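Local coordinates for protein terminase, large subunit (PDB 4DKW) that serves as the ATP-driven motor that translocates phage P22 DNA into empty capsids and, through this C-terminal nuclease domain, cuts the viral genome, at residues T1-E12 / F154-I165; Y27-G35 / W77-P86. All coordinates share one frame; numbering follows the deposited sequence.

Contact 1. Residues T1-E12 / F154-I165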
loop_
_atom_site.group_PDB
_atom_site.type_symbol
_atom_site.label_atom_id
_atom_site.label_comp_id
_atom_site.label_asym_id
_atom_site.label_seq_id
_atom_site.Cartn_x
_atom_site.Cartn_y
_atom_site.Cartn_z
ATOM N N THR A 1 3.317 -9.094 -24.175
ATOM C CA THR A 1 3.071 -9.827 -22.934
ATOM C C THR A 1 3.472 -9.009 -21.688
ATOM O O THR A 1 2.717 -8.934 -20.705
ATOM C CB THR A 1 3.738 -11.223 -22.956
ATOM O OG1 THR A 1 4.350 -11.500 -21.688
ATOM C CG2 THR A 1 4.776 -11.312 -24.065
ATOM N N MET A 2 4.660 -8.406 -21.734
ATOM C CA MET A 2 5.046 -7.371 -20.772
ATOM C C MET A 2 4.960 -6.000 -21.426
ATOM O O MET A 2 5.634 -5.062 -20.999
ATOM C CB MET A 2 6.460 -7.611 -20.243
ATOM C CG MET A 2 6.512 -8.608 -19.096
ATOM S SD MET A 2 5.805 -7.993 -17.548
ATOM C CE MET A 2 4.243 -8.867 -17.544
ATOM N N GLY A 3 4.129 -5.908 -22.468
ATOM C CA GLY A 3 3.890 -4.676 -23.200
ATOM C C GLY A 3 5.142 -4.027 -23.762
ATOM O O GLY A 3 5.959 -4.682 -24.418
ATOM N N SER A 4 5.287 -2.729 -23.501
ATOM C CA SER A 4 6.484 -1.993 -23.890
ATOM C C SER A 4 7.582 -2.093 -22.818
ATOM O O SER A 4 8.640 -1.471 -22.939
ATOM C CB SER A 4 6.146 -0.526 -24.191
ATOM O OG SER A 4 5.603 0.117 -23.049
ATOM N N GLY A 5 7.323 -2.871 -21.767
ATOM C CA GLY A 5 8.335 -3.156 -20.766
ATOM C C GLY A 5 7.888 -2.995 -19.325
ATOM O O GLY A 5 6.878 -2.336 -19.031
ATOM N N ARG A 6 8.654 -3.600 -18.421
ATOM C CA ARG A 6 8.349 -3.528 -17.001
ATOM C C ARG A 6 8.529 -2.126 -16.446
ATOM O O ARG A 6 9.405 -1.375 -16.887
ATOM C CB ARG A 6 9.189 -4.523 -16.211
ATOM C CG ARG A 6 8.655 -5.933 -16.289
ATOM C CD ARG A 6 9.501 -6.869 -15.456
ATOM N NE ARG A 6 9.798 -6.263 -14.161
ATOM C CZ ARG A 6 10.513 -6.848 -13.204
ATOM N NH1 ARG A 6 11.011 -8.067 -13.385
ATOM N NH2 ARG A 6 10.726 -6.214 -12.061
ATOM N N ILE A 7 7.679 -1.783 -15.481
ATOM C CA ILE A 7 7.672 -0.469 -14.870
ATOM C C ILE A 7 8.847 -0.318 -13.907
ATOM O O ILE A 7 9.536 0.702 -13.920
ATOM C CB ILE A 7 6.312 -0.199 -14.177
ATOM C CG1 ILE A 7 5.266 0.170 -15.234
ATOM C CG2 ILE A 7 6.438 0.905 -13.161
ATOM C CD1 ILE A 7 3.840 0.213 -14.739
ATOM N N PHE A 8 9.084 -1.341 -13.090
ATOM C CA PHE A 8 10.223 -1.354 -12.171
ATOM C C PHE A 8 11.315 -2.299 -12.693
ATOM O O PHE A 8 11.315 -3.497 -12.402
ATOM C CB PHE A 8 9.787 -1.765 -10.754
ATOM C CG PHE A 8 8.742 -0.856 -10.138
ATOM C CD1 PHE A 8 9.046 0.464 -9.817
ATOM C CD2 PHE A 8 7.466 -1.329 -9.858
ATOM C CE1 PHE A 8 8.095 1.298 -9.255
ATOM C CE2 PHE A 8 6.514 -0.500 -9.286
ATOM C CZ PHE A 8 6.830 0.816 -8.989
ATOM N N GLN A 9 12.240 -1.767 -13.484
ATOM C CA GLN A 9 13.339 -2.580 -13.990
ATOM C C GLN A 9 14.502 -2.592 -13.006
ATOM O O GLN A 9 15.587 -2.070 -13.274
ATOM C CB GLN A 9 13.780 -2.118 -15.376
ATOM C CG GLN A 9 12.845 -2.597 -16.466
ATOM C CD GLN A 9 13.297 -2.199 -17.848
ATOM O OE1 GLN A 9 14.161 -1.340 -18.002
ATOM N NE2 GLN A 9 12.708 -2.820 -18.867
ATOM N N ILE A 10 14.240 -3.210 -11.861
ATOM C CA ILE A 10 15.138 -3.211 -10.727
ATOM C C ILE A 10 15.183 -4.648 -10.226
ATOM O O ILE A 10 14.146 -5.304 -10.128
ATOM C CB ILE A 10 14.616 -2.239 -9.634
ATOM C CG1 ILE A 10 14.500 -0.822 -10.209
ATOM C CG2 ILE A 10 15.517 -2.245 -8.418
ATOM C CD1 ILE A 10 13.921 0.186 -9.274
ATOM N N PRO A 11 16.388 -5.162 -9.947
ATOM C CA PRO A 11 16.507 -6.509 -9.373
ATOM C C PRO A 11 15.770 -6.605 -8.037
ATOM O O PRO A 11 16.052 -5.801 -7.148
ATOM C CB PRO A 11 18.019 -6.662 -9.156
ATOM C CG PRO A 11 18.640 -5.693 -10.114
ATOM C CD PRO A 11 17.699 -4.540 -10.197
ATOM N N GLU A 12 14.851 -7.563 -7.911
ATOM C CA GLU A 12 14.105 -7.800 -6.663
ATOM C C GLU A 12 14.968 -7.836 -5.417
ATOM O O GLU A 12 14.576 -7.357 -4.359
ATOM C CB GLU A 12 13.411 -9.146 -6.721
ATOM C CG GLU A 12 12.315 -9.219 -7.699
ATOM C CD GLU A 12 11.720 -10.595 -7.723
ATOM O OE1 GLU A 12 11.309 -11.015 -8.815
ATOM O OE2 GLU A 12 11.667 -11.258 -6.656
ATOM N N PHE A 154 5.087 -6.912 -8.509
ATOM C CA PHE A 154 6.284 -6.178 -8.912
ATOM C C PHE A 154 6.855 -6.753 -10.207
ATOM O O PHE A 154 7.244 -6.005 -11.114
ATOM C CB PHE A 154 7.294 -6.262 -7.762
ATOM C CG PHE A 154 8.614 -5.583 -8.026
ATOM C CD1 PHE A 154 8.786 -4.236 -7.743
ATOM C CD2 PHE A 154 9.705 -6.315 -8.487
ATOM C CE1 PHE A 154 9.998 -3.625 -7.953
ATOM C CE2 PHE A 154 10.929 -5.700 -8.702
ATOM C CZ PHE A 154 11.076 -4.358 -8.433
ATOM N N ARG A 155 6.872 -8.085 -10.291
ATOM C CA ARG A 155 7.401 -8.805 -11.454
ATOM C C ARG A 155 6.589 -8.627 -12.741
ATOM O O ARG A 155 7.144 -8.673 -13.848
ATOM C CB ARG A 155 7.496 -10.293 -11.148
ATOM C CG ARG A 155 8.611 -10.645 -10.210
ATOM C CD ARG A 155 8.798 -12.147 -10.112
ATOM N NE ARG A 155 7.860 -12.776 -9.193
ATOM C CZ ARG A 155 8.116 -13.026 -7.914
ATOM N NH1 ARG A 155 9.292 -12.712 -7.389
ATOM N NH2 ARG A 155 7.204 -13.625 -7.164
ATOM N N LEU A 156 5.282 -8.423 -12.583
ATOM C CA LEU A 156 4.348 -8.345 -13.701
ATOM C C LEU A 156 3.929 -6.920 -14.103
ATOM O O LEU A 156 3.311 -6.730 -15.140
ATOM C CB LEU A 156 3.093 -9.134 -13.348
ATOM C CG LEU A 156 3.302 -10.620 -13.082
ATOM C CD1 LEU A 156 1.983 -11.254 -12.680
ATOM C CD2 LEU A 156 3.845 -11.281 -14.326
ATOM N N TYR A 157 4.241 -5.934 -13.265
ATOM C CA TYR A 157 3.800 -4.560 -13.481
ATOM C C TYR A 157 4.480 -3.956 -14.718
ATOM O O TYR A 157 5.713 -3.822 -14.762
ATOM C CB TYR A 157 4.139 -3.729 -12.249
ATOM C CG TYR A 157 3.226 -2.552 -11.989
ATOM C CD1 TYR A 157 1.859 -2.636 -12.224
ATOM C CD2 TYR A 157 3.730 -1.369 -11.452
ATOM C CE1 TYR A 157 1.018 -1.553 -11.952
ATOM C CE2 TYR A 157 2.907 -0.298 -11.173
ATOM C CZ TYR A 157 1.556 -0.388 -11.424
ATOM O OH TYR A 157 0.739 0.691 -11.126
ATOM N N HIS A 158 3.678 -3.577 -15.715
ATOM C CA HIS A 158 4.232 -3.133 -16.994
ATOM C C HIS A 158 3.358 -2.091 -17.690
ATOM O O HIS A 158 2.246 -1.799 -17.251
ATOM C CB HIS A 158 4.438 -4.335 -17.916
ATOM C CG HIS A 158 3.158 -4.988 -18.345
ATOM N ND1 HIS A 158 2.448 -5.846 -17.534
ATOM C CD2 HIS A 158 2.451 -4.891 -19.500
ATOM C CE1 HIS A 158 1.366 -6.261 -18.172
ATOM N NE2 HIS A 158 1.348 -5.695 -19.367
ATOM N N ARG A 159 3.873 -1.535 -18.782
ATOM C CA ARG A 159 3.115 -0.607 -19.603
ATOM C C ARG A 159 2.670 -1.281 -20.895
ATOM O O ARG A 159 3.330 -2.203 -21.384
ATOM C CB ARG A 159 3.951 0.625 -19.925
ATOM C CG ARG A 159 4.262 1.462 -18.709
ATOM C CD ARG A 159 5.183 2.624 -19.015
ATOM N NE ARG A 159 5.514 3.322 -17.779
ATOM C CZ ARG A 159 4.725 4.224 -17.200
ATOM N NH1 ARG A 159 3.565 4.563 -17.753
ATOM N NH2 ARG A 159 5.100 4.794 -16.063
ATOM N N ASP A 160 1.549 -0.827 -21.450
ATOM C CA ASP A 160 1.078 -1.399 -22.702
ATOM C C ASP A 160 1.905 -0.898 -23.882
ATOM O O ASP A 160 2.919 -0.217 -23.699
ATOM C CB ASP A 160 -0.430 -1.173 -22.921
ATOM C CG ASP A 160 -0.821 0.291 -22.972
ATOM O OD1 ASP A 160 -0.004 1.145 -23.384
ATOM O OD2 ASP A 160 -1.983 0.587 -22.614
ATOM N N GLU A 161 1.466 -1.225 -25.090
ATOM C CA GLU A 161 2.224 -0.895 -26.286
ATOM C C GLU A 161 2.363 0.618 -26.514
ATOM O O GLU A 161 3.255 1.048 -27.254
ATOM C CB GLU A 161 1.578 -1.565 -27.498
ATOM C CG GLU A 161 0.080 -1.297 -27.599
ATOM C CD GLU A 161 -0.530 -1.826 -28.888
ATOM O OE1 GLU A 161 0.218 -2.408 -29.705
ATOM O OE2 GLU A 161 -1.753 -1.656 -29.088
ATOM N N ASN A 162 1.496 1.416 -25.886
ATOM C CA ASN A 162 1.516 2.871 -26.081
ATOM C C ASN A 162 2.081 3.642 -24.892
ATOM O O ASN A 162 2.174 4.864 -24.916
ATOM C CB ASN A 162 0.133 3.388 -26.464
ATOM C CG ASN A 162 -0.189 3.125 -27.907
ATOM O OD1 ASN A 162 0.436 3.697 -28.793
ATOM N ND2 ASN A 162 -1.152 2.249 -28.162
ATOM N N GLY A 163 2.452 2.920 -23.845
ATOM C CA GLY A 163 3.137 3.526 -22.720
ATOM C C GLY A 163 2.297 3.764 -21.484
ATOM O O GLY A 163 2.764 4.405 -20.538
ATOM N N LYS A 164 1.061 3.265 -21.490
ATOM C CA LYS A 164 0.166 3.426 -20.343
ATOM C C LYS A 164 0.327 2.262 -19.373
ATOM O O LYS A 164 0.486 1.118 -19.803
ATOM C CB LYS A 164 -1.294 3.505 -20.797
ATOM C CG LYS A 164 -1.684 4.828 -21.415
ATOM C CD LYS A 164 -3.201 4.963 -21.476
ATOM C CE LYS A 164 -3.789 5.226 -20.091
ATOM N NZ LYS A 164 -5.285 5.183 -20.082
ATOM N N ILE A 165 0.273 2.548 -18.073
ATOM C CA ILE A 165 0.277 1.503 -17.049
ATOM C C ILE A 165 -0.843 0.518 -17.333
ATOM O O ILE A 165 -1.971 0.917 -17.606
ATOM C CB ILE A 165 0.028 2.080 -15.641
ATOM C CG1 ILE A 165 1.124 3.070 -15.248
ATOM C CG2 ILE A 165 -0.053 0.960 -14.605
ATOM C CD1 ILE A 165 0.703 4.021 -14.184
HETATM O O HOH W 1 7.279 -3.539 -12.891
#
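F8 meets both F154 and Y157 in an aromatic cluster, next to a short, weakly bonded antiparallel ribbon in which R6 and H158 form a non-hydrogen-bonded pair. The cluster is the tightly packed part. F154 CG is anti to the backbone N (chi1 178°), which carries its ring toward F8. The two rings run almost parallel, 4° apart, yet are slid so far that they barely overlap, and it is F8 CB that touches F154 CE1, at 3.4 Å. F8 CE2 reaches the edge of the Y157 ring, near its plane, while I7 CD1 makes a CH-pi contact over one face of that ring, 3.8 Å from its centroid. A branched aliphatic suits this place because it can also reach I165 and I129 of helix 125-137. The backbone of I7 is tied in as well: its N-H makes a nearly straight bond to Y157 O, 2.9 Å long.

Toward solvent the fit is looser. M2 is poorly ordered; its CA lies over a face of the H158 ring, which is held in turn by H158 ND1 bonding to L156 O at 2.7 Å. G3, with positive phi, forms the bend of a type II' turn and, having no side chain, brings its CA to 3.1 Å from R159 O. S4 follows with two bonds, its N to R159 O and its OG to D160 O at 2.8 Å.

At the far end E12 and R155, crossing at about a right angle, form a salt bridge. R155 NH2 pairs with E148, while NH1 sits 2.9 Å from E12 OE2 and bonds E12 OE1 at 3.0 Å; OE1 lies in the guanidinium plane, but NH1 reaches it on the syn side, 29° out of the carboxylate plane.

Contact 2. Residues Y27-G35 / W77-P86. With MG (magnesium ion), chain E.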
loop_
_atom_site.group_PDB
_atom_site.type_symbol
_atom_site.label_atom_id
_atom_site.label_comp_id
_atom_site.label_asym_id
_atom_site.label_seq_id
_atom_site.Cartn_x
_atom_site.Cartn_y
_atom_site.Cartn_z
ATOM N N TYR A 27 7.931 5.316 12.046
ATOM C CA TYR A 27 6.518 5.614 11.869
ATOM C C TYR A 27 5.804 4.486 11.124
ATOM O O TYR A 27 6.414 3.774 10.322
ATOM C CB TYR A 27 6.346 6.943 11.143
ATOM C CG TYR A 27 6.708 8.114 12.013
ATOM C CD1 TYR A 27 5.729 8.980 12.479
ATOM C CD2 TYR A 27 8.024 8.338 12.398
ATOM C CE1 TYR A 27 6.049 10.047 13.281
ATOM C CE2 TYR A 27 8.357 9.403 13.203
ATOM C CZ TYR A 27 7.370 10.257 13.642
ATOM O OH TYR A 27 7.687 11.332 14.443
ATOM N N VAL A 28 4.516 4.322 11.407
ATOM C CA VAL A 28 3.746 3.189 10.901
ATOM C C VAL A 28 2.439 3.657 10.273
ATOM O O VAL A 28 1.727 4.475 10.849
ATOM C CB VAL A 28 3.414 2.175 12.035
ATOM C CG1 VAL A 28 2.657 0.978 11.476
ATOM C CG2 VAL A 28 4.684 1.717 12.759
ATOM N N ILE A 29 2.134 3.146 9.084
ATOM C CA ILE A 29 0.862 3.432 8.425
ATOM C C ILE A 29 0.397 2.207 7.642
ATOM O O ILE A 29 1.206 1.445 7.116
ATOM C CB ILE A 29 0.931 4.697 7.512
ATOM C CG1 ILE A 29 -0.470 5.132 7.081
ATOM C CG2 ILE A 29 1.839 4.481 6.296
ATOM C CD1 ILE A 29 -0.492 6.373 6.258
ATOM N N ASP A 30 -0.914 2.003 7.620
ATOM C CA ASP A 30 -1.516 0.913 6.868
ATOM C C ASP A 30 -2.203 1.484 5.644
ATOM O O ASP A 30 -2.465 2.692 5.568
ATOM C CB ASP A 30 -2.555 0.172 7.723
ATOM C CG ASP A 30 -1.949 -0.948 8.543
ATOM O OD1 ASP A 30 -0.762 -0.844 8.908
ATOM O OD2 ASP A 30 -2.665 -1.933 8.819
ATOM N N ALA A 31 -2.501 0.615 4.688
ATOM C CA ALA A 31 -3.272 1.039 3.537
ATOM C C ALA A 31 -4.133 -0.096 3.008
ATOM O O ALA A 31 -3.821 -1.277 3.206
ATOM C CB ALA A 31 -2.367 1.593 2.458
ATOM N N GLN A 32 -5.211 0.280 2.327
ATOM C CA GLN A 32 -6.203 -0.668 1.836
ATOM C C GLN A 32 -6.476 -0.445 0.352
ATOM O O GLN A 32 -6.596 0.691 -0.100
ATOM C CB GLN A 32 -7.515 -0.500 2.619
ATOM C CG GLN A 32 -8.648 -1.458 2.217
ATOM C CD GLN A 32 -8.417 -2.895 2.678
ATOM O OE1 GLN A 32 -7.935 -3.133 3.788
ATOM N NE2 GLN A 32 -8.769 -3.858 1.828
ATOM N N ASP A 33 -6.554 -1.532 -0.407
ATOM C CA ASP A 33 -7.144 -1.480 -1.736
ATOM C C ASP A 33 -8.394 -2.330 -1.653
ATOM O O ASP A 33 -8.341 -3.469 -1.195
ATOM C CB ASP A 33 -6.196 -2.009 -2.826
ATOM C CG ASP A 33 -6.770 -1.836 -4.228
ATOM O OD1 ASP A 33 -7.430 -0.804 -4.479
ATOM O OD2 ASP A 33 -6.581 -2.725 -5.080
ATOM N N PHE A 34 -9.526 -1.777 -2.067
ATOM C CA PHE A 34 -10.782 -2.510 -1.965
ATOM C C PHE A 34 -10.916 -3.480 -3.133
ATOM O O PHE A 34 -10.345 -3.251 -4.205
ATOM C CB PHE A 34 -11.978 -1.554 -1.907
ATOM C CG PHE A 34 -11.917 -0.582 -0.773
ATOM C CD1 PHE A 34 -11.977 -1.025 0.531
ATOM C CD2 PHE A 34 -11.804 0.776 -1.013
ATOM C CE1 PHE A 34 -11.918 -0.135 1.584
ATOM C CE2 PHE A 34 -11.753 1.675 0.033
ATOM C CZ PHE A 34 -11.808 1.220 1.335
ATOM N N GLY A 35 -11.647 -4.571 -2.910
ATOM C CA GLY A 35 -11.869 -5.567 -3.946
ATOM C C GLY A 35 -12.657 -6.790 -3.512
ATOM O O GLY A 35 -12.410 -7.350 -2.443
ATOM N N TRP A 77 -1.599 -7.079 13.429
ATOM C CA TRP A 77 -0.679 -5.992 13.083
ATOM C C TRP A 77 -1.364 -4.673 12.681
ATOM O O TRP A 77 -0.769 -3.592 12.806
ATOM C CB TRP A 77 0.378 -6.427 12.039
ATOM C CG TRP A 77 -0.123 -7.162 10.814
ATOM C CD1 TRP A 77 -0.263 -8.517 10.669
ATOM C CD2 TRP A 77 -0.512 -6.587 9.552
ATOM N NE1 TRP A 77 -0.726 -8.815 9.407
ATOM C CE2 TRP A 77 -0.884 -7.652 8.702
ATOM C CE3 TRP A 77 -0.587 -5.279 9.059
ATOM C CZ2 TRP A 77 -1.318 -7.445 7.390
ATOM C CZ3 TRP A 77 -1.020 -5.079 7.755
ATOM C CH2 TRP A 77 -1.385 -6.153 6.940
ATOM N N ALA A 78 -2.611 -4.760 12.219
ATOM C CA ALA A 78 -3.334 -3.587 11.729
ATOM C C ALA A 78 -4.001 -2.773 12.841
ATOM O O ALA A 78 -4.405 -1.640 12.621
ATOM C CB ALA A 78 -4.364 -4.003 10.685
ATOM N N ASN A 79 -4.122 -3.358 14.029
ATOM C CA ASN A 79 -4.831 -2.720 15.133
ATOM C C ASN A 79 -4.284 -1.335 15.492
ATOM O O ASN A 79 -3.090 -1.183 15.753
ATOM C CB ASN A 79 -4.819 -3.633 16.362
ATOM C CG ASN A 79 -5.792 -3.189 17.427
ATOM O OD1 ASN A 79 -6.852 -2.639 17.133
ATOM N ND2 ASN A 79 -5.435 -3.426 18.678
ATOM N N LYS A 80 -5.175 -0.342 15.484
ATOM C CA LYS A 80 -4.876 1.049 15.854
ATOM C C LYS A 80 -4.016 1.832 14.854
ATOM O O LYS A 80 -3.715 3.003 15.079
ATOM C CB LYS A 80 -4.281 1.140 17.268
ATOM C CG LYS A 80 -5.300 1.047 18.379
ATOM C CD LYS A 80 -4.981 -0.104 19.320
ATOM C CE LYS A 80 -3.568 -0.006 19.877
ATOM N NZ LYS A 80 -3.250 -1.108 20.835
ATOM N N ILE A 81 -3.636 1.201 13.748
ATOM C CA ILE A 81 -2.807 1.867 12.737
ATOM C C ILE A 81 -3.685 2.603 11.723
ATOM O O ILE A 81 -4.613 2.006 11.175
ATOM C CB ILE A 81 -1.941 0.843 11.983
ATOM C CG1 ILE A 81 -1.184 -0.053 12.968
ATOM C CG2 ILE A 81 -1.017 1.542 11.021
ATOM C CD1 ILE A 81 -0.372 0.702 14.014
ATOM N N PRO A 82 -3.409 3.898 11.473
ATOM C CA PRO A 82 -4.212 4.655 10.498
ATOM C C PRO A 82 -4.163 3.987 9.126
ATOM O O PRO A 82 -3.108 3.479 8.735
ATOM C CB PRO A 82 -3.516 6.019 10.438
ATOM C CG PRO A 82 -2.662 6.086 11.662
ATOM C CD PRO A 82 -2.279 4.688 11.992
ATOM N N VAL A 83 -5.283 3.977 8.412
ATOM C CA VAL A 83 -5.359 3.292 7.125
ATOM C C VAL A 83 -5.660 4.245 5.975
ATOM O O VAL A 83 -6.664 4.962 6.000
ATOM C CB VAL A 83 -6.440 2.192 7.140
ATOM C CG1 VAL A 83 -6.530 1.500 5.781
ATOM C CG2 VAL A 83 -6.150 1.190 8.238
ATOM N N ALA A 84 -4.781 4.260 4.974
ATOM C CA ALA A 84 -5.014 5.029 3.747
ATOM C C ALA A 84 -5.856 4.183 2.791
ATOM O O ALA A 84 -5.770 2.958 2.807
ATOM C CB ALA A 84 -3.680 5.438 3.091
ATOM N N TRP A 85 -6.685 4.829 1.979
ATOM C CA TRP A 85 -7.599 4.111 1.100
ATOM C C TRP A 85 -8.004 4.974 -0.093
ATOM O O TRP A 85 -7.981 6.203 -0.004
ATOM C CB TRP A 85 -8.830 3.665 1.884
ATOM C CG TRP A 85 -9.437 4.746 2.693
ATOM C CD1 TRP A 85 -9.137 5.077 3.974
ATOM C CD2 TRP A 85 -10.468 5.643 2.272
ATOM N NE1 TRP A 85 -9.919 6.141 4.386
ATOM C CE2 TRP A 85 -10.745 6.503 3.356
ATOM C CE3 TRP A 85 -11.180 5.805 1.083
ATOM C CZ2 TRP A 85 -11.705 7.508 3.279
ATOM C CZ3 TRP A 85 -12.129 6.796 1.010
ATOM C CH2 TRP A 85 -12.385 7.636 2.102
ATOM N N PRO A 86 -8.370 4.335 -1.219
ATOM C CA PRO A 86 -8.608 5.047 -2.478
ATOM C C PRO A 86 -10.044 5.492 -2.694
ATOM O O PRO A 86 -10.886 5.327 -1.810
ATOM C CB PRO A 86 -8.317 3.971 -3.515
ATOM C CG PRO A 86 -8.828 2.735 -2.857
ATOM C CD PRO A 86 -8.415 2.873 -1.417
HETATM MG MG MG E . -7.485 -3.239 -6.902
HETATM O O HOH W 2 -8.645 -1.648 -6.581
HETATM O O HOH W 3 -8.218 -4.238 -8.663
#
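The D30 and I81 side chains cross at about a right angle, with D30 OD1 resting 3.2 Å from I81 CG2. The other oxygen, OD2, lies against A78 CB at 3.3 Å; A78, the last residue of helix 67-78, is small enough to admit the acid. D30 CG is anti to the carbonyl carbon (chi1 -88°), which holds the carboxylate beside I81. Although buried, it is satisfied by H42 through OD2 and Q44 through OD1. On the same face V83 packs its CG2 on D30 CB and its CG1 on Q32 CB, while the Q32 amide continues to H42 and Q40. On the opposite face A31 CB meets A84 CB at 4.1 Å.

These side chains sit on the parallel pairing of strands 27-33 and 82-84 in the RNase H-like fold, strand 27-33 also pairing antiparallel with 40-48. D30 N to P82 O, A84 N to D30 O and Q32 N to A84 O form the ladder. At the next step P86 has no N-H to give, and its CD instead faces Q32 O at 3.1 Å.

Beyond that point F34 lies obliquely across W85 and P86, its CE2 3.8 Å from P86 CD, and its ring also meets Y104 of helix 97-107. D33 points its CB away from segment 77-86, and with CG anti to the backbone N (chi1 -175°) its OD2 binds the magnesium ion at 2.1 Å. D171 shares that catalytic metal; water 2, another ligand, donates to D33 OD1 at 2.6 Å.

In the fold
From the N terminus, residues 1-12 form the first half of contact 1, whose partner comes 142 residues later, at the end of helix 148-156 and the strand after it. The chain then runs through helix 12-15 into strand 27-33, the first half of contact 2, and crosses the hairpin of strands 40-48 and 53-62 and helix 67-78 before strand 82-84 closes that shorter loop. Contact 2 therefore lies wholly within the longer loop of contact 1. The two do not touch: their centres are 26 Å apart. Contact 2 is buried, joins two parallel strands of the mixed sheet and carries the metal-binding D33, whereas contact 1 fastens the N-terminal arm to the periphery, its Y157 side chain about 10 Å from that of D33.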